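PDB 7KC8: 16.4 kDa salivary peptide from Culex quinquefasciatus, which is of unknown function but adopts a ricin-like beta-trefoil fold and may bind sugars in the saliva of the mosquito. Local coordinates for residues 4-10 / 39-45; 59-63 / 82-87; 12-18 / 107-113. All coordinates share one frame. Residue numbers count along the deposited sequence, not the author numbering.

Contact 1. Residues 4-10 / 39-45; sequences PTGCVTL and EEWVIEK
In this beta-trefoil the first strand, 8-12, pairs antiparallel with strand 40-46, and the pairing runs back through the bend at Cys-7 to Gly-6. The strands cross steeply: the axes of 8-10 and 40-45 approach to 4.9 Å, with 108° between their N-to-C directions.

Ile-43 has more surface buried by the contact than any other residue of the two segments. It faces Gly-6 as a hydrogen-bonded pair, with Gly-6 N to Ile-43 O 2.9 Å and Ile-43 N to Gly-6 O 3.0 Å. Its mt rotamer brings CD1 to 3.8 Å from Val-8 CG2 and 3.5 Å from Pro-4 O. Ile-130 of strand 128-132 also packs on it.

Trp-41 faces Val-8 as the next hydrogen-bonded pair. Val-8 N to Trp-41 O and Trp-41 N to Val-8 O are both 2.8 Å. Val-8 (m) lies on the face of Ile-43. Between these pairs Cys-7 and Val-42 are non-hydrogen-bonded, CA to CA 4.6 Å. Cys-7 continues into the disulfide with Cys-136, on the face away from Ile-43.

Trp-41 has chi1 -65° and chi2 83°, and its NE1 bonds to Ile-19 O. Leu-10 CD2 makes a CH-pi contact over the Trp-41 ring, 3.9 Å from the centroid of its five-membered ring and 3.5 Å from Trp-41 CG.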
loop_
_atom_site.group_PDB
_atom_site.type_symbol
_atom_site.label_atom_id
_atom_site.label_comp_id
_atom_site.label_asym_id
_atom_site.label_seq_id
_atom_site.Cartn_x
_atom_site.Cartn_y
_atom_site.Cartn_z
ATOM N N PRO A 4 -3.512 9.576 -8.887
ATOM C CA PRO A 4 -2.916 9.063 -10.125
ATOM C C PRO A 4 -3.061 7.554 -10.209
ATOM O O PRO A 4 -2.891 6.844 -9.219
ATOM C CB PRO A 4 -1.443 9.482 -10.012
ATOM C CG PRO A 4 -1.195 9.576 -8.558
ATOM C CD PRO A 4 -2.493 10.021 -7.919
ATOM N N THR A 5 -3.401 7.065 -11.390
ATOM C CA THR A 5 -3.389 5.631 -11.634
ATOM C C THR A 5 -2.162 5.281 -12.456
ATOM O O THR A 5 -1.525 6.149 -13.053
ATOM C CB THR A 5 -4.653 5.165 -12.356
ATOM O OG1 THR A 5 -4.742 5.801 -13.639
ATOM C CG2 THR A 5 -5.896 5.478 -11.519
ATOM N N GLY A 6 -1.825 3.999 -12.468
ATOM C CA GLY A 6 -0.602 3.593 -13.131
ATOM C C GLY A 6 0.575 3.497 -12.185
ATOM O O GLY A 6 0.397 3.248 -10.986
ATOM N N CYS A 7 1.781 3.710 -12.708
ATOM C CA CYS A 7 2.999 3.505 -11.934
ATOM C C CYS A 7 3.276 4.689 -11.028
ATOM O O CYS A 7 3.338 5.836 -11.485
ATOM C CB CYS A 7 4.196 3.284 -12.851
ATOM S SG CYS A 7 4.153 1.710 -13.666
ATOM N N VAL A 8 3.481 4.397 -9.744
ATOM C CA VAL A 8 3.732 5.414 -8.738
ATOM C C VAL A 8 4.820 4.917 -7.797
ATOM O O VAL A 8 5.187 3.740 -7.794
ATOM C CB VAL A 8 2.459 5.753 -7.940
ATOM C CG1 VAL A 8 1.353 6.251 -8.873
ATOM C CG2 VAL A 8 1.999 4.525 -7.184
ATOM N N THR A 9 5.291 5.839 -6.979
ATOM C CA THR A 9 6.101 5.509 -5.792
ATOM C C THR A 9 5.204 5.821 -4.591
ATOM O O THR A 9 4.411 6.719 -4.670
ATOM C CB THR A 9 7.471 6.185 -5.750
ATOM O OG1 THR A 9 7.312 7.587 -5.889
ATOM C CG2 THR A 9 8.423 5.673 -6.799
ATOM N N LEU A 10 5.323 5.051 -3.530
ATOM C CA LEU A 10 4.505 5.222 -2.311
ATOM C C LEU A 10 5.433 5.635 -1.167
ATOM O O LEU A 10 6.093 4.772 -0.615
ATOM C CB LEU A 10 3.850 3.878 -2.005
ATOM C CG LEU A 10 2.426 3.669 -2.492
ATOM C CD1 LEU A 10 2.007 4.668 -3.549
ATOM C CD2 LEU A 10 2.195 2.246 -2.937
ATOM N N GLU A 39 10.702 1.900 -4.522
ATOM C CA GLU A 39 9.926 0.775 -5.094
ATOM C C GLU A 39 8.787 1.291 -5.991
ATOM O O GLU A 39 8.136 2.260 -5.650
ATOM C CB GLU A 39 9.428 -0.121 -3.968
ATOM C CG GLU A 39 8.909 -1.457 -4.449
ATOM C CD GLU A 39 9.864 -2.258 -5.309
ATOM O OE1 GLU A 39 9.752 -2.168 -6.532
ATOM O OE2 GLU A 39 10.711 -2.945 -4.750
ATOM N N GLU A 40 8.566 0.636 -7.122
ATOM C CA GLU A 40 7.494 1.073 -8.045
ATOM C C GLU A 40 6.231 0.235 -7.816
ATOM O O GLU A 40 6.341 -0.970 -7.723
ATOM C CB GLU A 40 8.028 1.082 -9.466
ATOM C CG GLU A 40 9.115 2.109 -9.632
ATOM C CD GLU A 40 10.023 1.980 -10.831
ATOM O OE1 GLU A 40 9.532 1.694 -11.880
ATOM O OE2 GLU A 40 11.216 2.175 -10.681
ATOM N N TRP A 41 5.088 0.901 -7.674
ATOM C CA TRP A 41 3.806 0.254 -7.435
ATOM C C TRP A 41 2.805 0.714 -8.479
ATOM O O TRP A 41 2.993 1.736 -9.136
ATOM C CB TRP A 41 3.262 0.580 -6.046
ATOM C CG TRP A 41 4.089 0.046 -4.950
ATOM C CD1 TRP A 41 5.215 0.616 -4.410
ATOM C CD2 TRP A 41 3.873 -1.169 -4.238
ATOM N NE1 TRP A 41 5.708 -0.179 -3.410
ATOM C CE2 TRP A 41 4.904 -1.281 -3.280
ATOM C CE3 TRP A 41 2.913 -2.181 -4.320
ATOM C CZ2 TRP A 41 5.004 -2.365 -2.419
ATOM C CZ3 TRP A 41 3.007 -3.260 -3.445
ATOM C CH2 TRP A 41 4.044 -3.337 -2.505
ATOM N N VAL A 42 1.711 -0.026 -8.611
ATOM C CA VAL A 42 0.665 0.333 -9.558
ATOM C C VAL A 42 -0.649 0.540 -8.819
ATOM O O VAL A 42 -1.085 -0.321 -8.051
ATOM C CB VAL A 42 0.517 -0.723 -10.663
ATOM C CG1 VAL A 42 -0.571 -0.292 -11.647
ATOM C CG2 VAL A 42 1.835 -0.905 -11.368
ATOM N N ILE A 43 -1.274 1.680 -9.060
ATOM C CA ILE A 43 -2.608 1.976 -8.559
ATOM C C ILE A 43 -3.599 1.708 -9.686
ATOM O O ILE A 43 -3.501 2.308 -10.763
ATOM C CB ILE A 43 -2.709 3.430 -8.073
ATOM C CG1 ILE A 43 -1.849 3.648 -6.825
ATOM C CG2 ILE A 43 -4.174 3.805 -7.832
ATOM C CD1 ILE A 43 -1.707 5.104 -6.412
ATOM N N GLU A 44 -4.554 0.814 -9.447
ATOM C CA GLU A 44 -5.605 0.489 -10.405
ATOM C C GLU A 44 -6.953 0.893 -9.825
ATOM O O GLU A 44 -7.210 0.670 -8.641
ATOM C CB GLU A 44 -5.624 -0.998 -10.734
ATOM C CG GLU A 44 -4.295 -1.547 -11.229
ATOM C CD GLU A 44 -4.301 -3.065 -11.361
ATOM O OE1 GLU A 44 -5.335 -3.688 -11.038
ATOM O OE2 GLU A 44 -3.273 -3.636 -11.783
ATOM N N LYS A 45 -7.801 1.509 -10.650
ATOM C CA LYS A 45 -9.152 1.822 -10.206
ATOM C C LYS A 45 -9.914 0.529 -9.987
ATOM O O LYS A 45 -9.730 -0.445 -10.717
ATOM C CB LYS A 45 -9.891 2.709 -11.219
ATOM C CG LYS A 45 -9.699 4.213 -10.987
ATOM C CD LYS A 45 -10.885 5.052 -11.491
ATOM C CE LYS A 45 -12.069 4.963 -10.526
ATOM N NZ LYS A 45 -13.373 5.344 -11.149
HETATM O O HOH W 1 7.469 3.269 -3.018
#

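Contact 2. Residues 59-63 / 82-87; sequences EYLYA and TDANVW
Trp-87 points its indole at strand 60-63. Its chi1 is -61° and its chi2 89°, so that NE1 donates to Leu-61 O at 3.0 Å, with the acceptor at the ring edge. Leu-61 is in the tp rotamer and lays CD2 3.7 Å from Trp-87 CZ2. Its CB is likewise 3.7 Å from Trp-87 NE1. The one residue thus gives the indole both a polar and an apolar partner. Water 2 lies 2.7 Å from Leu-61 O and 2.5 Å from Asn-85 O.

Segment 82-87 is a loop leading to strand 87-92. It crosses strand 60-63 most closely at Asn-85, CA 4.0 Å from Tyr-62 CA. Ala-63 N donates to Ala-84 O at 3.1 Å, and Asn-100 ND2 bonds to the same oxygen. Two CA-H...O contacts fill the crossing: Asn-85 CA to Leu-61 O at 3.2 Å and Tyr-62 CA to Ala-84 O at 3.1 Å. In the beta-trefoil, the loop leading into the hairpin of strands 87-92 and 95-100 here packs on strand 60-63.

Tyr-62 has chi1 78° (p). Its CB is 3.9 Å from Asn-85 CB, and its CD2 is 3.7 Å from Thr-82 OG1. Thr-82 is t, and its OG1 accepts from Ala-84 N at 3.1 Å, making an ST turn. Asn-85 is p, with CB 4.3 Å from Tyr-60 CB. Tyr-60 (m) sends its ring away from the loop, where OH bonds to Glu-44 and Lys-51 makes a cation-pi contact.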
loop_
_atom_site.group_PDB
_atom_site.type_symbol
_atom_site.label_atom_id
_atom_site.label_comp_id
_atom_site.label_asym_id
_atom_site.label_seq_id
_atom_site.Cartn_x
_atom_site.Cartn_y
_atom_site.Cartn_z
ATOM N N GLU A 59 0.542 -9.203 -7.604
ATOM C CA GLU A 59 0.156 -9.536 -6.232
ATOM C C GLU A 59 -0.458 -8.307 -5.579
ATOM O O GLU A 59 0.170 -7.244 -5.532
ATOM C CB GLU A 59 1.353 -9.998 -5.394
ATOM C CG GLU A 59 2.289 -10.966 -6.092
ATOM C CD GLU A 59 3.576 -11.167 -5.323
ATOM O OE1 GLU A 59 3.714 -10.563 -4.245
ATOM O OE2 GLU A 59 4.458 -11.914 -5.787
ATOM N N TYR A 60 -1.656 -8.446 -5.041
ATOM C CA TYR A 60 -2.401 -7.277 -4.613
ATOM C C TYR A 60 -2.186 -6.988 -3.138
ATOM O O TYR A 60 -2.340 -7.880 -2.294
ATOM C CB TYR A 60 -3.884 -7.438 -4.931
ATOM C CG TYR A 60 -4.113 -7.101 -6.371
ATOM C CD1 TYR A 60 -3.866 -5.816 -6.834
ATOM C CD2 TYR A 60 -4.515 -8.069 -7.285
ATOM C CE1 TYR A 60 -4.042 -5.490 -8.157
ATOM C CE2 TYR A 60 -4.695 -7.745 -8.621
ATOM C CZ TYR A 60 -4.457 -6.455 -9.051
ATOM O OH TYR A 60 -4.631 -6.122 -10.379
ATOM N N LEU A 61 -1.825 -5.739 -2.847
ATOM C CA LEU A 61 -1.752 -5.232 -1.478
ATOM C C LEU A 61 -3.029 -5.547 -0.719
ATOM O O LEU A 61 -4.133 -5.286 -1.201
ATOM C CB LEU A 61 -1.533 -3.713 -1.501
ATOM C CG LEU A 61 -1.003 -3.073 -0.219
ATOM C CD1 LEU A 61 0.426 -3.504 -0.064
ATOM C CD2 LEU A 61 -1.131 -1.556 -0.237
ATOM N N TYR A 62 -2.880 -6.094 0.482
ATOM C CA TYR A 62 -4.044 -6.389 1.309
ATOM C C TYR A 62 -3.648 -6.326 2.769
ATOM O O TYR A 62 -2.466 -6.239 3.112
ATOM C CB TYR A 62 -4.646 -7.752 1.006
ATOM C CG TYR A 62 -3.871 -8.900 1.613
ATOM C CD1 TYR A 62 -2.590 -9.210 1.173
ATOM C CD2 TYR A 62 -4.419 -9.676 2.625
ATOM C CE1 TYR A 62 -1.882 -10.252 1.720
ATOM C CE2 TYR A 62 -3.713 -10.726 3.179
ATOM C CZ TYR A 62 -2.443 -11.013 2.723
ATOM O OH TYR A 62 -1.738 -12.066 3.272
ATOM N N ALA A 63 -4.666 -6.377 3.626
ATOM C CA ALA A 63 -4.497 -6.285 5.067
ATOM C C ALA A 63 -4.904 -7.599 5.714
ATOM O O ALA A 63 -5.915 -8.193 5.345
ATOM C CB ALA A 63 -5.323 -5.129 5.648
ATOM N N THR A 82 -8.638 -12.840 -1.393
ATOM C CA THR A 82 -8.807 -12.014 -0.216
ATOM C C THR A 82 -9.915 -11.011 -0.461
ATOM O O THR A 82 -10.230 -10.657 -1.601
ATOM C CB THR A 82 -7.523 -11.274 0.164
ATOM O OG1 THR A 82 -7.778 -10.476 1.325
ATOM C CG2 THR A 82 -7.076 -10.376 -0.985
ATOM N N ASP A 83 -10.480 -10.554 0.646
ATOM C CA ASP A 83 -11.523 -9.548 0.698
ATOM C C ASP A 83 -10.992 -8.178 1.111
ATOM O O ASP A 83 -11.755 -7.204 1.116
ATOM C CB ASP A 83 -12.605 -9.996 1.691
ATOM C CG ASP A 83 -13.954 -9.434 1.351
ATOM O OD1 ASP A 83 -14.019 -8.701 0.333
ATOM O OD2 ASP A 83 -14.940 -9.721 2.081
ATOM N N ALA A 84 -9.713 -8.085 1.480
ATOM C CA ALA A 84 -9.159 -6.903 2.138
ATOM C C ALA A 84 -8.086 -6.249 1.279
ATOM O O ALA A 84 -7.086 -5.741 1.793
ATOM C CB ALA A 84 -8.605 -7.263 3.520
ATOM N N ASN A 85 -8.284 -6.276 -0.038
ATOM C CA ASN A 85 -7.307 -5.799 -1.003
ATOM C C ASN A 85 -7.791 -4.563 -1.751
ATOM O O ASN A 85 -7.223 -4.216 -2.795
ATOM C CB ASN A 85 -6.971 -6.911 -1.992
ATOM C CG ASN A 85 -8.188 -7.377 -2.782
ATOM O OD1 ASN A 85 -9.311 -6.887 -2.587
ATOM N ND2 ASN A 85 -7.967 -8.312 -3.692
ATOM N N VAL A 86 -8.839 -3.912 -1.253
ATOM C CA VAL A 86 -9.416 -2.719 -1.866
ATOM C C VAL A 86 -9.084 -1.539 -0.970
ATOM O O VAL A 86 -9.242 -1.628 0.251
ATOM C CB VAL A 86 -10.935 -2.857 -2.053
ATOM C CG1 VAL A 86 -11.545 -1.522 -2.456
ATOM C CG2 VAL A 86 -11.261 -3.946 -3.090
ATOM N N TRP A 87 -8.625 -0.440 -1.570
ATOM C CA TRP A 87 -8.063 0.680 -0.825
ATOM C C TRP A 87 -8.717 1.985 -1.244
ATOM O O TRP A 87 -8.844 2.269 -2.441
ATOM C CB TRP A 87 -6.560 0.786 -1.047
ATOM C CG TRP A 87 -5.842 -0.414 -0.604
ATOM C CD1 TRP A 87 -5.568 -1.531 -1.350
ATOM C CD2 TRP A 87 -5.313 -0.655 0.706
ATOM N NE1 TRP A 87 -4.886 -2.448 -0.579
ATOM C CE2 TRP A 87 -4.720 -1.938 0.684
ATOM C CE3 TRP A 87 -5.279 0.093 1.891
ATOM C CZ2 TRP A 87 -4.084 -2.487 1.801
ATOM C CZ3 TRP A 87 -4.653 -0.456 3.011
ATOM C CH2 TRP A 87 -4.071 -1.736 2.957
HETATM O O HOH W 2 -4.789 -4.024 -3.460
#

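Contact 3. Residues 12-18 / 107-113; sequences FVNNAKH and LVISGSD
Leu-107 opens segment 107-113 at the end of strand 105-109. Its O is 4.0 Å from Phe-12 CE1, and it accepts a hydrogen bond from Trp-128 NE1. At Val-108 the extended backbone passes over a face of the Phe-12 ring. Phe-12 is t, with chi1 -158° and chi2 59°, and its ring also meets Trp-128 edge-to-face.

Ile-109 is the main contact residue. Its backbone N lies over the Phe-12 ring, and its CB is 3.9 Å from Phe-12 CD2. The mt rotamer extends CD1 to 3.4 Å from Lys-17 O, 3.8 Å from Lys-17 CB and 3.8 Å from His-18 O. Ile-109 O accepts a weak hydrogen bond from Asn-15 ND2, 2.6 Å long but bent to 126°. Asn-15 is in the m rotamer, which points its amide at this carbonyl.

Segment 12-18 spans the turn of a beta-trefoil hairpin, that of strands 8-12 and 17-21. Phe-12 N bonds to Lys-17 O at 2.8 Å. Ala-16 and Lys-17 both face Phe-12 in a G1 beta bulge, with Ala-16 at phi/psi 60/30°.

From Ser-110 segment 107-113 leaves the strand in a type I beta turn to Asp-113, with Asp-113 N to Ser-110 O at 3.0 Å. Ser-110 OG and Ser-112 OG share a hydrogen bond of 3.1 Å. The CB of Asp-113 points sideways, but its carboxylate end comes nearer Lys-17. Asp-113 OD1 is 3.4 Å from Lys-17 CE and 3.9 Å from Lys-17 NZ, a long salt bridge; the stronger partner of Lys-17 NZ is Asp-36 OD1.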
loop_
_atom_site.group_PDB
_atom_site.type_symbol
_atom_site.label_atom_id
_atom_site.label_comp_id
_atom_site.label_asym_id
_atom_site.label_seq_id
_atom_site.Cartn_x
_atom_site.Cartn_y
_atom_site.Cartn_z
ATOM N N PHE A 12 5.673 7.471 2.604
ATOM C CA PHE A 12 5.032 7.993 3.827
ATOM C C PHE A 12 5.774 9.275 4.208
ATOM O O PHE A 12 6.972 9.249 4.444
ATOM C CB PHE A 12 5.061 6.927 4.916
ATOM C CG PHE A 12 4.034 7.085 5.997
ATOM C CD1 PHE A 12 2.689 7.107 5.701
ATOM C CD2 PHE A 12 4.414 7.174 7.315
ATOM C CE1 PHE A 12 1.747 7.246 6.701
ATOM C CE2 PHE A 12 3.474 7.313 8.317
ATOM C CZ PHE A 12 2.143 7.350 8.008
ATOM N N VAL A 13 5.041 10.374 4.234
ATOM C CA VAL A 13 5.576 11.736 4.493
ATOM C C VAL A 13 6.294 11.829 5.835
ATOM O O VAL A 13 7.418 12.289 5.854
ATOM C CB VAL A 13 4.443 12.771 4.414
ATOM C CG1 VAL A 13 4.853 14.109 4.976
ATOM C CG2 VAL A 13 3.943 12.935 3.001
ATOM N N ASN A 14 5.669 11.386 6.903
ATOM C CA ASN A 14 6.237 11.637 8.225
ATOM C C ASN A 14 7.552 10.904 8.445
ATOM O O ASN A 14 8.355 11.359 9.265
ATOM C CB ASN A 14 5.252 11.238 9.330
ATOM C CG ASN A 14 3.929 11.994 9.255
ATOM O OD1 ASN A 14 3.823 13.044 8.615
ATOM N ND2 ASN A 14 2.910 11.453 9.914
ATOM N N ASN A 15 7.786 9.800 7.719
ATOM C CA ASN A 15 8.944 8.921 7.870
ATOM C C ASN A 15 9.948 9.002 6.734
ATOM O O ASN A 15 11.061 8.501 6.894
ATOM C CB ASN A 15 8.511 7.446 7.931
ATOM C CG ASN A 15 7.574 7.160 9.047
ATOM O OD1 ASN A 15 7.359 8.001 9.923
ATOM N ND2 ASN A 15 7.022 5.954 9.057
ATOM N N ALA A 16 9.547 9.522 5.575
ATOM C CA ALA A 16 10.336 9.456 4.351
ATOM C C ALA A 16 10.606 8.015 3.918
ATOM O O ALA A 16 11.631 7.724 3.291
ATOM C CB ALA A 16 11.645 10.233 4.495
ATOM N N LYS A 17 9.689 7.102 4.228
ATOM C CA LYS A 17 9.851 5.686 3.919
ATOM C C LYS A 17 8.934 5.280 2.772
ATOM O O LYS A 17 7.733 5.577 2.797
ATOM C CB LYS A 17 9.559 4.819 5.146
ATOM C CG LYS A 17 10.580 4.945 6.266
ATOM C CD LYS A 17 11.962 4.422 5.855
ATOM C CE LYS A 17 12.873 4.282 7.072
ATOM N NZ LYS A 17 14.047 3.415 6.789
ATOM N N HIS A 18 9.502 4.558 1.827
ATOM C CA HIS A 18 8.703 3.968 0.738
ATOM C C HIS A 18 8.306 2.560 1.164
ATOM O O HIS A 18 8.924 2.011 2.022
ATOM C CB HIS A 18 9.510 3.851 -0.541
ATOM C CG HIS A 18 9.891 5.138 -1.168
ATOM N ND1 HIS A 18 9.367 5.553 -2.335
ATOM C CD2 HIS A 18 10.777 6.071 -0.811
ATOM C CE1 HIS A 18 9.897 6.695 -2.659
ATOM N NE2 HIS A 18 10.745 7.026 -1.751
ATOM N N LEU A 107 -3.686 3.300 6.056
ATOM C CA LEU A 107 -2.385 2.705 5.753
ATOM C C LEU A 107 -1.319 3.674 6.268
ATOM O O LEU A 107 -1.440 4.880 6.082
ATOM C CB LEU A 107 -2.234 2.436 4.268
ATOM C CG LEU A 107 -0.936 1.722 3.952
ATOM C CD1 LEU A 107 -1.008 0.277 4.387
ATOM C CD2 LEU A 107 -0.623 1.849 2.485
ATOM N N VAL A 108 -0.287 3.110 6.853
ATOM C CA VAL A 108 0.759 3.900 7.523
ATOM C C VAL A 108 2.050 3.082 7.565
ATOM O O VAL A 108 1.993 1.882 7.442
ATOM C CB VAL A 108 0.204 4.149 8.932
ATOM C CG1 VAL A 108 1.020 3.537 10.045
ATOM C CG2 VAL A 108 -0.223 5.573 9.186
ATOM N N ILE A 109 3.182 3.766 7.636
ATOM C CA ILE A 109 4.475 3.096 7.924
ATOM C C ILE A 109 4.816 3.495 9.359
ATOM O O ILE A 109 4.876 4.657 9.633
ATOM C CB ILE A 109 5.562 3.432 6.902
ATOM C CG1 ILE A 109 5.186 2.935 5.514
ATOM C CG2 ILE A 109 6.884 2.860 7.354
ATOM C CD1 ILE A 109 6.264 3.098 4.512
ATOM N N SER A 110 5.021 2.527 10.233
ATOM C CA SER A 110 5.227 2.791 11.650
ATOM C C SER A 110 6.639 3.297 11.926
ATOM O O SER A 110 7.523 3.283 11.063
ATOM C CB SER A 110 4.980 1.534 12.481
ATOM O OG SER A 110 6.178 0.781 12.587
ATOM N N GLY A 111 6.840 3.750 13.166
ATOM C CA GLY A 111 8.155 4.204 13.590
ATOM C C GLY A 111 9.224 3.134 13.478
ATOM O O GLY A 111 10.386 3.443 13.200
ATOM N N SER A 112 8.849 1.867 13.664
ATOM C CA SER A 112 9.757 0.738 13.501
ATOM C C SER A 112 9.732 0.135 12.083
ATOM O O SER A 112 10.155 -1.017 11.906
ATOM C CB SER A 112 9.427 -0.342 14.531
ATOM O OG SER A 112 8.087 -0.791 14.373
ATOM N N ASP A 113 9.225 0.872 11.088
ATOM C CA ASP A 113 9.210 0.511 9.669
ATOM C C ASP A 113 8.174 -0.554 9.297
ATOM O O ASP A 113 8.204 -1.053 8.171
ATOM C CB ASP A 113 10.589 0.046 9.181
ATOM C CG ASP A 113 11.685 1.048 9.477
ATOM O OD1 ASP A 113 11.425 2.267 9.443
ATOM O OD2 ASP A 113 12.823 0.610 9.730
#

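How the contacts relate
Contact 2 is the most buried of the three. Contacts 1 and 3 are partly buried. Contact 1 is strand pairing, held by backbone hydrogen bonds and an apolar face. Contact 2 sets a loop on a strand through an indole donor and one backbone bond. Contact 3 sets the 12-18 hairpin turn against the end of strand 105-109 and the turn after it, with weak or long polar links. Contacts 1 and 3 share the hairpin of strands 8-12 and 17-21, and Leu-10 O lies 3.5 Å from His-18 CB. Contact 1 meets contact 2 where Glu-44 OE1 is 2.6 Å from Tyr-60 OH. Contacts 2 and 3 lie on opposite sides of the chain's centre, yet Trp-87 CH2 is 3.9 Å from Leu-107 CD1.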